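PDB 5HSX: putative alpha-ketoglutarate-dependent taurine dioxygenase, which probably acts as an iron(II)- and 2-oxoglutarate-dependent dioxygenase of the TfdA/TauD family. Local coordinates for residues G80-V88 and G94-S102; P133-P144 and F284-G295. All blocks are in the same frame, centred on the assembly; numbering follows the deposited sequence.

Contact 1: G80-V88 and G94-S102; sequences GELTLGHPV and GHPEVYSIS
Y99 reaches from strand 99-101 to the loop 80-88, at one edge of the main sheet of a TauD-like double-stranded beta-helix (cupin) fold. H95 to V98 form a type I beta turn that leads into the strand, with V98 N bonded to H95 O. From Y99 CB, CG lies anti to the carbonyl carbon and beside the backbone N (chi1 -53°), and the ring runs out to the loop. CE1 comes within 3.6 Å of T83 OG1. The other carbon ortho to the hydroxyl, CE2, lies 3.4 Å from G85 CA, which approaches obliquely. CZ sits between the two. The hydroxyl OH ends the chain and hydrogen-bonds T83 OG1 at 2.8 Å. T83 OG1 lies in the plane of the ring, at its edge, and the two side chains cross at about a right angle. T83 OG1 is also hydrogen-bonded to T292 OG1 of strand 287-293, while V320 and A321 of helix 313-322 pack on the tyrosine. The turn makes its own link: G85 N gives a weak hydrogen bond to P96 O. The aliphatic part of E97 runs beside L84, with CG 3.7 Å from L84 CD2, and CG also touches L82 CB. A water bridges the backbones, 2.9 Å from T83 O and 2.6 Å from E97 O.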
# COMPACT_ATOMS: atom_id res chain seq x y z
N GLY B 80 -18.09 22.11 -7.91
CA GLY B 80 -18.39 21.80 -9.29
C GLY B 80 -19.84 21.37 -9.45
O GLY B 80 -20.66 21.53 -8.55
N GLU B 81 -20.13 20.86 -10.65
CA GLU B 81 -21.46 20.36 -10.99
C GLU B 81 -21.55 18.88 -10.64
O GLU B 81 -20.66 18.10 -11.01
CB GLU B 81 -21.76 20.55 -12.47
CG GLU B 81 -22.12 21.94 -12.88
CD GLU B 81 -23.45 22.35 -12.30
OE1 GLU B 81 -23.46 23.01 -11.25
OE2 GLU B 81 -24.49 21.97 -12.89
N LEU B 82 -22.62 18.49 -9.96
CA LEU B 82 -22.79 17.09 -9.58
C LEU B 82 -23.24 16.26 -10.77
O LEU B 82 -24.10 16.68 -11.55
CB LEU B 82 -23.83 16.98 -8.46
CG LEU B 82 -23.49 17.29 -6.99
CD1 LEU B 82 -22.46 16.32 -6.50
CD2 LEU B 82 -23.01 18.72 -6.79
N THR B 83 -22.69 15.05 -10.90
CA THR B 83 -23.26 14.11 -11.85
C THR B 83 -24.60 13.60 -11.32
O THR B 83 -24.83 13.54 -10.11
CB THR B 83 -22.31 12.93 -12.10
OG1 THR B 83 -22.23 12.11 -10.93
CG2 THR B 83 -20.91 13.44 -12.44
N LEU B 84 -25.49 13.27 -12.25
CA LEU B 84 -26.83 12.78 -11.93
C LEU B 84 -26.91 11.32 -12.34
O LEU B 84 -26.61 10.98 -13.49
CB LEU B 84 -27.90 13.62 -12.63
CG LEU B 84 -27.79 15.10 -12.23
CD1 LEU B 84 -28.72 15.95 -13.06
CD2 LEU B 84 -28.09 15.28 -10.75
N GLY B 85 -27.33 10.47 -11.41
CA GLY B 85 -26.95 9.07 -11.39
C GLY B 85 -27.63 8.14 -12.37
O GLY B 85 -28.09 8.55 -13.45
N HIS B 86 -27.68 6.86 -11.99
CA HIS B 86 -28.18 5.71 -12.72
C HIS B 86 -29.46 5.19 -12.08
O HIS B 86 -29.57 5.17 -10.85
CB HIS B 86 -27.13 4.58 -12.75
CG HIS B 86 -27.46 3.46 -13.68
ND1 HIS B 86 -28.20 2.36 -13.29
CD2 HIS B 86 -27.18 3.27 -14.99
CE1 HIS B 86 -28.35 1.54 -14.32
NE2 HIS B 86 -27.74 2.07 -15.36
N PRO B 87 -30.45 4.77 -12.88
CA PRO B 87 -31.74 4.37 -12.30
C PRO B 87 -31.67 3.13 -11.41
O PRO B 87 -32.63 2.89 -10.65
CB PRO B 87 -32.62 4.12 -13.53
CG PRO B 87 -31.66 3.89 -14.65
CD PRO B 87 -30.46 4.73 -14.35
N VAL B 88 -30.59 2.36 -11.45
CA VAL B 88 -30.54 1.10 -10.72
C VAL B 88 -29.25 1.02 -9.90
O VAL B 88 -29.29 0.94 -8.67
CB VAL B 88 -30.65 -0.11 -11.67
N GLY B 94 -34.63 9.55 -4.05
CA GLY B 94 -34.72 10.97 -3.79
C GLY B 94 -33.44 11.76 -3.99
O GLY B 94 -33.47 12.99 -3.82
N HIS B 95 -32.33 11.12 -4.34
CA HIS B 95 -31.03 11.79 -4.44
C HIS B 95 -30.28 11.25 -5.65
O HIS B 95 -29.42 10.37 -5.53
CB HIS B 95 -30.22 11.60 -3.16
CG HIS B 95 -30.92 12.09 -1.93
ND1 HIS B 95 -31.05 13.43 -1.63
CD2 HIS B 95 -31.55 11.42 -0.93
CE1 HIS B 95 -31.73 13.56 -0.51
NE2 HIS B 95 -32.04 12.36 -0.06
N PRO B 96 -30.58 11.77 -6.84
CA PRO B 96 -29.90 11.27 -8.05
C PRO B 96 -28.41 11.54 -8.05
O PRO B 96 -27.69 10.92 -8.84
CB PRO B 96 -30.60 12.03 -9.19
CG PRO B 96 -31.11 13.28 -8.54
CD PRO B 96 -31.50 12.89 -7.14
N GLU B 97 -27.92 12.43 -7.18
CA GLU B 97 -26.50 12.76 -7.14
C GLU B 97 -25.69 11.81 -6.29
O GLU B 97 -24.46 11.85 -6.35
CB GLU B 97 -26.28 14.18 -6.58
CG GLU B 97 -27.19 15.24 -7.16
CD GLU B 97 -28.50 15.36 -6.40
OE1 GLU B 97 -29.19 16.38 -6.62
OE2 GLU B 97 -28.84 14.45 -5.60
N VAL B 98 -26.34 10.97 -5.48
CA VAL B 98 -25.65 10.19 -4.46
C VAL B 98 -25.67 8.72 -4.86
O VAL B 98 -26.73 8.17 -5.16
CB VAL B 98 -26.29 10.40 -3.08
CG1 VAL B 98 -25.54 9.61 -2.02
CG2 VAL B 98 -26.30 11.89 -2.75
N TYR B 99 -24.50 8.10 -4.85
CA TYR B 99 -24.34 6.69 -5.20
C TYR B 99 -24.03 5.89 -3.94
O TYR B 99 -23.12 6.25 -3.19
CB TYR B 99 -23.23 6.51 -6.23
CG TYR B 99 -23.40 7.39 -7.44
CD1 TYR B 99 -22.81 8.64 -7.50
CD2 TYR B 99 -24.18 6.97 -8.51
CE1 TYR B 99 -22.98 9.46 -8.60
CE2 TYR B 99 -24.35 7.78 -9.62
CZ TYR B 99 -23.75 9.03 -9.66
OH TYR B 99 -23.91 9.84 -10.76
N SER B 100 -24.76 4.81 -3.74
CA SER B 100 -24.58 3.95 -2.58
C SER B 100 -23.50 2.92 -2.86
O SER B 100 -23.49 2.30 -3.93
CB SER B 100 -25.90 3.26 -2.23
OG SER B 100 -25.76 2.37 -1.14
N ILE B 101 -22.57 2.77 -1.92
CA ILE B 101 -21.51 1.76 -1.99
C ILE B 101 -21.65 0.87 -0.76
O ILE B 101 -21.47 1.32 0.37
CB ILE B 101 -20.11 2.39 -2.05
CG1 ILE B 101 -19.84 2.98 -3.44
CG2 ILE B 101 -19.04 1.36 -1.71
CD1 ILE B 101 -20.04 4.46 -3.51
N SER B 102 -21.99 -0.40 -0.98
CA SER B 102 -22.10 -1.34 0.12
C SER B 102 -21.66 -2.74 -0.29
O SER B 102 -21.42 -3.60 0.56
CB SER B 102 -23.53 -1.38 0.66
OG SER B 102 -24.46 -1.61 -0.39
O HOH W 1 -22.83 12.97 -8.04

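Contact 2: P133-P144 and F284-G295; sequences PWASILRGVTIP and FDRQLYRTTLVG
R139 and Y289 meet through different first torsions: R139 CG sits between its backbone N and carbonyl carbon (chi1 84°), while Y289 CG is anti to its carbonyl carbon (chi1 -63°). The arginine then runs extended to NE, which brings its guanidinium obliquely across the near part of the tyrosine. The two belong to neighbouring antiparallel strands, 135-140 and 287-293, in the main sheet of the double-stranded beta-helix (cupin) fold. The planes of guanidinium and ring are turned 22° from each other, and Y289 CD2 lies over one face of the guanidinium, toward its rim. R139 NH1 comes 3.5 Å from Y289 CB and is hydrogen-bonded to H69 and H72 of helix 69-77. V141 CG2 meets the edge of the same tyrosine ring, 3.6 Å from CD2.

The backbones of the two strands exchange paired N-H...O bonds at I137 with T291 and at R139 with Y289. Past G140 the register slips by one residue. V141 N and T142 N both donate to Q287 O, which makes a classic beta bulge. Q287 N returns a bond of 2.8 Å to T142 O.

The other face of the sheet carries L138, whose CD1 packs on L288 CB at 3.7 Å. Next to it, R290 CD touches S136 CB, and the R290 guanidinium is bonded through NH1 to V320 O.

At the far end the indole of W134 lies beside L293, both side chains pointing the same way. L293 CD1 meets W134 CZ2 at 3.5 Å. A water at the edge of the indole donates to V294 O at 2.8 Å and accepts a weak bond from W134 NE1.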
# COMPACT_ATOMS: atom_id res chain seq x y z
N PRO B 133 -15.42 12.11 -14.84
CA PRO B 133 -15.62 13.08 -13.75
C PRO B 133 -14.27 13.55 -13.22
O PRO B 133 -13.33 12.77 -13.10
CB PRO B 133 -16.40 12.28 -12.69
CG PRO B 133 -16.07 10.85 -12.99
CD PRO B 133 -15.97 10.78 -14.49
N TRP B 134 -14.18 14.84 -12.92
CA TRP B 134 -12.88 15.34 -12.48
C TRP B 134 -12.59 15.03 -11.02
O TRP B 134 -11.42 15.01 -10.62
CB TRP B 134 -12.76 16.84 -12.76
CG TRP B 134 -13.43 17.77 -11.79
CD1 TRP B 134 -14.68 18.34 -11.90
CD2 TRP B 134 -12.86 18.31 -10.59
NE1 TRP B 134 -14.92 19.18 -10.84
CE2 TRP B 134 -13.82 19.18 -10.02
CE3 TRP B 134 -11.62 18.15 -9.95
CZ2 TRP B 134 -13.58 19.87 -8.83
CZ3 TRP B 134 -11.39 18.84 -8.76
CH2 TRP B 134 -12.37 19.68 -8.21
N ALA B 135 -13.62 14.76 -10.21
CA ALA B 135 -13.40 14.51 -8.79
C ALA B 135 -14.54 13.67 -8.24
O ALA B 135 -15.64 13.64 -8.80
CB ALA B 135 -13.31 15.81 -7.98
N SER B 136 -14.27 13.02 -7.12
CA SER B 136 -15.31 12.32 -6.38
C SER B 136 -15.16 12.64 -4.90
O SER B 136 -14.06 12.90 -4.41
CB SER B 136 -15.25 10.80 -6.61
OG SER B 136 -14.88 10.49 -7.95
N ILE B 137 -16.29 12.59 -4.19
CA ILE B 137 -16.33 12.82 -2.75
C ILE B 137 -17.05 11.64 -2.13
O ILE B 137 -18.26 11.47 -2.33
CB ILE B 137 -17.04 14.14 -2.41
CG1 ILE B 137 -16.27 15.31 -3.03
CG2 ILE B 137 -17.17 14.29 -0.88
CD1 ILE B 137 -17.04 16.57 -3.10
N LEU B 138 -16.32 10.83 -1.37
CA LEU B 138 -16.81 9.58 -0.82
C LEU B 138 -16.85 9.69 0.70
O LEU B 138 -15.83 10.00 1.32
CB LEU B 138 -15.90 8.43 -1.24
CG LEU B 138 -16.16 7.02 -0.74
CD1 LEU B 138 -17.50 6.51 -1.23
CD2 LEU B 138 -15.01 6.11 -1.21
N ARG B 139 -18.02 9.45 1.31
CA ARG B 139 -18.16 9.54 2.76
C ARG B 139 -18.52 8.19 3.36
O ARG B 139 -19.31 7.42 2.79
CB ARG B 139 -19.19 10.62 3.16
CG ARG B 139 -20.67 10.19 3.17
CD ARG B 139 -21.57 11.37 3.52
NE ARG B 139 -22.82 10.95 4.13
CZ ARG B 139 -23.96 10.73 3.46
NH1 ARG B 139 -24.00 10.91 2.15
NH2 ARG B 139 -25.05 10.34 4.12
N GLY B 140 -17.95 7.89 4.52
CA GLY B 140 -18.17 6.62 5.20
C GLY B 140 -19.18 6.75 6.32
O GLY B 140 -18.99 7.54 7.25
N VAL B 141 -20.26 5.98 6.23
CA VAL B 141 -21.34 6.02 7.21
C VAL B 141 -21.26 4.84 8.17
O VAL B 141 -21.25 5.03 9.39
CB VAL B 141 -22.71 6.07 6.50
CG1 VAL B 141 -23.84 5.90 7.51
CG2 VAL B 141 -22.85 7.38 5.73
N THR B 142 -21.22 3.62 7.64
CA THR B 142 -21.04 2.41 8.43
C THR B 142 -19.69 1.82 8.04
O THR B 142 -19.51 1.39 6.90
CB THR B 142 -22.18 1.43 8.19
OG1 THR B 142 -23.42 2.09 8.44
CG2 THR B 142 -22.05 0.23 9.12
N ILE B 143 -18.74 1.85 8.97
CA ILE B 143 -17.36 1.53 8.63
C ILE B 143 -16.85 0.45 9.56
O ILE B 143 -16.94 0.58 10.79
CB ILE B 143 -16.47 2.78 8.69
CG1 ILE B 143 -16.86 3.79 7.60
CG2 ILE B 143 -15.00 2.39 8.62
CD1 ILE B 143 -16.74 3.26 6.17
N PRO B 144 -16.30 -0.64 9.01
CA PRO B 144 -15.81 -1.73 9.87
C PRO B 144 -14.66 -1.28 10.74
O PRO B 144 -13.87 -0.39 10.35
CB PRO B 144 -15.35 -2.79 8.85
CG PRO B 144 -16.13 -2.48 7.60
CD PRO B 144 -16.26 -0.98 7.58
N PHE B 284 -18.07 -7.73 8.73
CA PHE B 284 -18.54 -6.38 9.04
C PHE B 284 -19.34 -5.77 7.89
O PHE B 284 -19.01 -5.95 6.72
CB PHE B 284 -17.36 -5.47 9.36
CG PHE B 284 -16.43 -5.99 10.41
CD1 PHE B 284 -15.08 -6.18 10.14
CD2 PHE B 284 -16.90 -6.28 11.68
CE1 PHE B 284 -14.22 -6.65 11.11
CE2 PHE B 284 -16.04 -6.76 12.66
CZ PHE B 284 -14.70 -6.94 12.38
N ASP B 285 -20.37 -5.01 8.25
CA ASP B 285 -21.11 -4.23 7.26
C ASP B 285 -20.33 -2.98 6.90
O ASP B 285 -19.55 -2.46 7.70
CB ASP B 285 -22.49 -3.87 7.80
CG ASP B 285 -23.45 -5.04 7.77
OD1 ASP B 285 -22.99 -6.20 7.78
OD2 ASP B 285 -24.68 -4.80 7.72
N ARG B 286 -20.55 -2.49 5.69
CA ARG B 286 -19.81 -1.34 5.18
C ARG B 286 -20.72 -0.55 4.25
O ARG B 286 -21.19 -1.09 3.24
CB ARG B 286 -18.54 -1.80 4.45
CG ARG B 286 -17.58 -0.69 4.03
CD ARG B 286 -16.30 -1.29 3.47
NE ARG B 286 -15.26 -0.32 3.14
CZ ARG B 286 -15.08 0.19 1.93
NH1 ARG B 286 -15.88 -0.17 0.93
NH2 ARG B 286 -14.10 1.06 1.71
N GLN B 287 -20.97 0.71 4.58
CA GLN B 287 -21.85 1.57 3.80
C GLN B 287 -21.19 2.92 3.61
O GLN B 287 -20.91 3.61 4.59
CB GLN B 287 -23.22 1.74 4.48
CG GLN B 287 -24.16 2.67 3.72
CD GLN B 287 -24.69 2.06 2.43
OE1 GLN B 287 -25.34 1.01 2.45
NE2 GLN B 287 -24.43 2.71 1.31
N LEU B 288 -20.95 3.29 2.36
CA LEU B 288 -20.44 4.60 2.01
C LEU B 288 -21.36 5.21 0.97
O LEU B 288 -22.19 4.52 0.36
CB LEU B 288 -19.00 4.53 1.49
CG LEU B 288 -17.93 3.95 2.43
CD1 LEU B 288 -17.82 2.44 2.26
CD2 LEU B 288 -16.58 4.63 2.20
N TYR B 289 -21.21 6.52 0.77
CA TYR B 289 -21.96 7.23 -0.27
C TYR B 289 -21.01 8.14 -1.01
O TYR B 289 -20.10 8.72 -0.41
CB TYR B 289 -23.12 8.04 0.32
CG TYR B 289 -24.15 7.17 0.98
CD1 TYR B 289 -25.14 6.54 0.24
CD2 TYR B 289 -24.12 6.97 2.36
CE1 TYR B 289 -26.09 5.72 0.85
CE2 TYR B 289 -25.06 6.16 2.98
CZ TYR B 289 -26.04 5.54 2.22
OH TYR B 289 -26.96 4.74 2.85
N ARG B 290 -21.21 8.25 -2.33
CA ARG B 290 -20.30 8.98 -3.19
C ARG B 290 -21.08 9.98 -4.03
O ARG B 290 -22.19 9.69 -4.49
CB ARG B 290 -19.50 8.03 -4.12
CG ARG B 290 -18.65 8.79 -5.15
CD ARG B 290 -17.71 7.92 -5.97
NE ARG B 290 -18.26 6.64 -6.39
CZ ARG B 290 -19.10 6.46 -7.41
NH1 ARG B 290 -19.52 7.49 -8.13
NH2 ARG B 290 -19.52 5.24 -7.71
N THR B 291 -20.50 11.15 -4.20
CA THR B 291 -20.91 12.09 -5.24
C THR B 291 -19.73 12.27 -6.18
O THR B 291 -18.58 12.05 -5.79
CB THR B 291 -21.33 13.43 -4.65
OG1 THR B 291 -20.23 13.97 -3.90
CG2 THR B 291 -22.54 13.28 -3.73
N THR B 292 -20.00 12.65 -7.43
CA THR B 292 -18.89 12.96 -8.32
C THR B 292 -19.21 14.21 -9.11
O THR B 292 -20.38 14.58 -9.29
CB THR B 292 -18.51 11.78 -9.26
OG1 THR B 292 -19.35 11.76 -10.41
CG2 THR B 292 -18.62 10.42 -8.56
N LEU B 293 -18.16 14.89 -9.53
CA LEU B 293 -18.25 16.19 -10.18
C LEU B 293 -17.95 16.05 -11.66
O LEU B 293 -16.96 15.40 -12.04
CB LEU B 293 -17.29 17.18 -9.52
CG LEU B 293 -17.47 17.36 -8.01
CD1 LEU B 293 -16.48 18.39 -7.47
CD2 LEU B 293 -18.90 17.77 -7.67
N VAL B 294 -18.79 16.68 -12.49
CA VAL B 294 -18.67 16.59 -13.95
C VAL B 294 -17.34 17.18 -14.41
O VAL B 294 -16.97 18.29 -14.03
CB VAL B 294 -19.86 17.31 -14.60
CG1 VAL B 294 -19.74 17.33 -16.13
CG2 VAL B 294 -21.19 16.67 -14.16
N GLY B 295 -16.63 16.44 -15.26
CA GLY B 295 -15.34 16.86 -15.77
C GLY B 295 -15.42 17.23 -17.25
O GLY B 295 -16.44 17.04 -17.92
O HOH W 2 -17.61 20.08 -12.02

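Contact 1 and contact 2 share the main sheet, where strand 99-101 pairs with strand 287-293, and their centres are 10 Å apart. Strand 287-293 lies between strands 99-101 and 135-140. Direct bonds join the contacts: E81 O lies 2.8 Å from V294 N, probably a hydrogen bond, and S100 OG lies 2.8 Å from Q287 NE2. The backbones of Y99 and R290 also pair. A sodium ion is held by H123, D125, H273 and N323, probably at the iron site of the family. None of these four ligands belongs to either contact. The side chain of Y99 is about 11 Å from the ion. In contact 2, R286 NH1 binds a glycerol, probably from the crystallisation liquor.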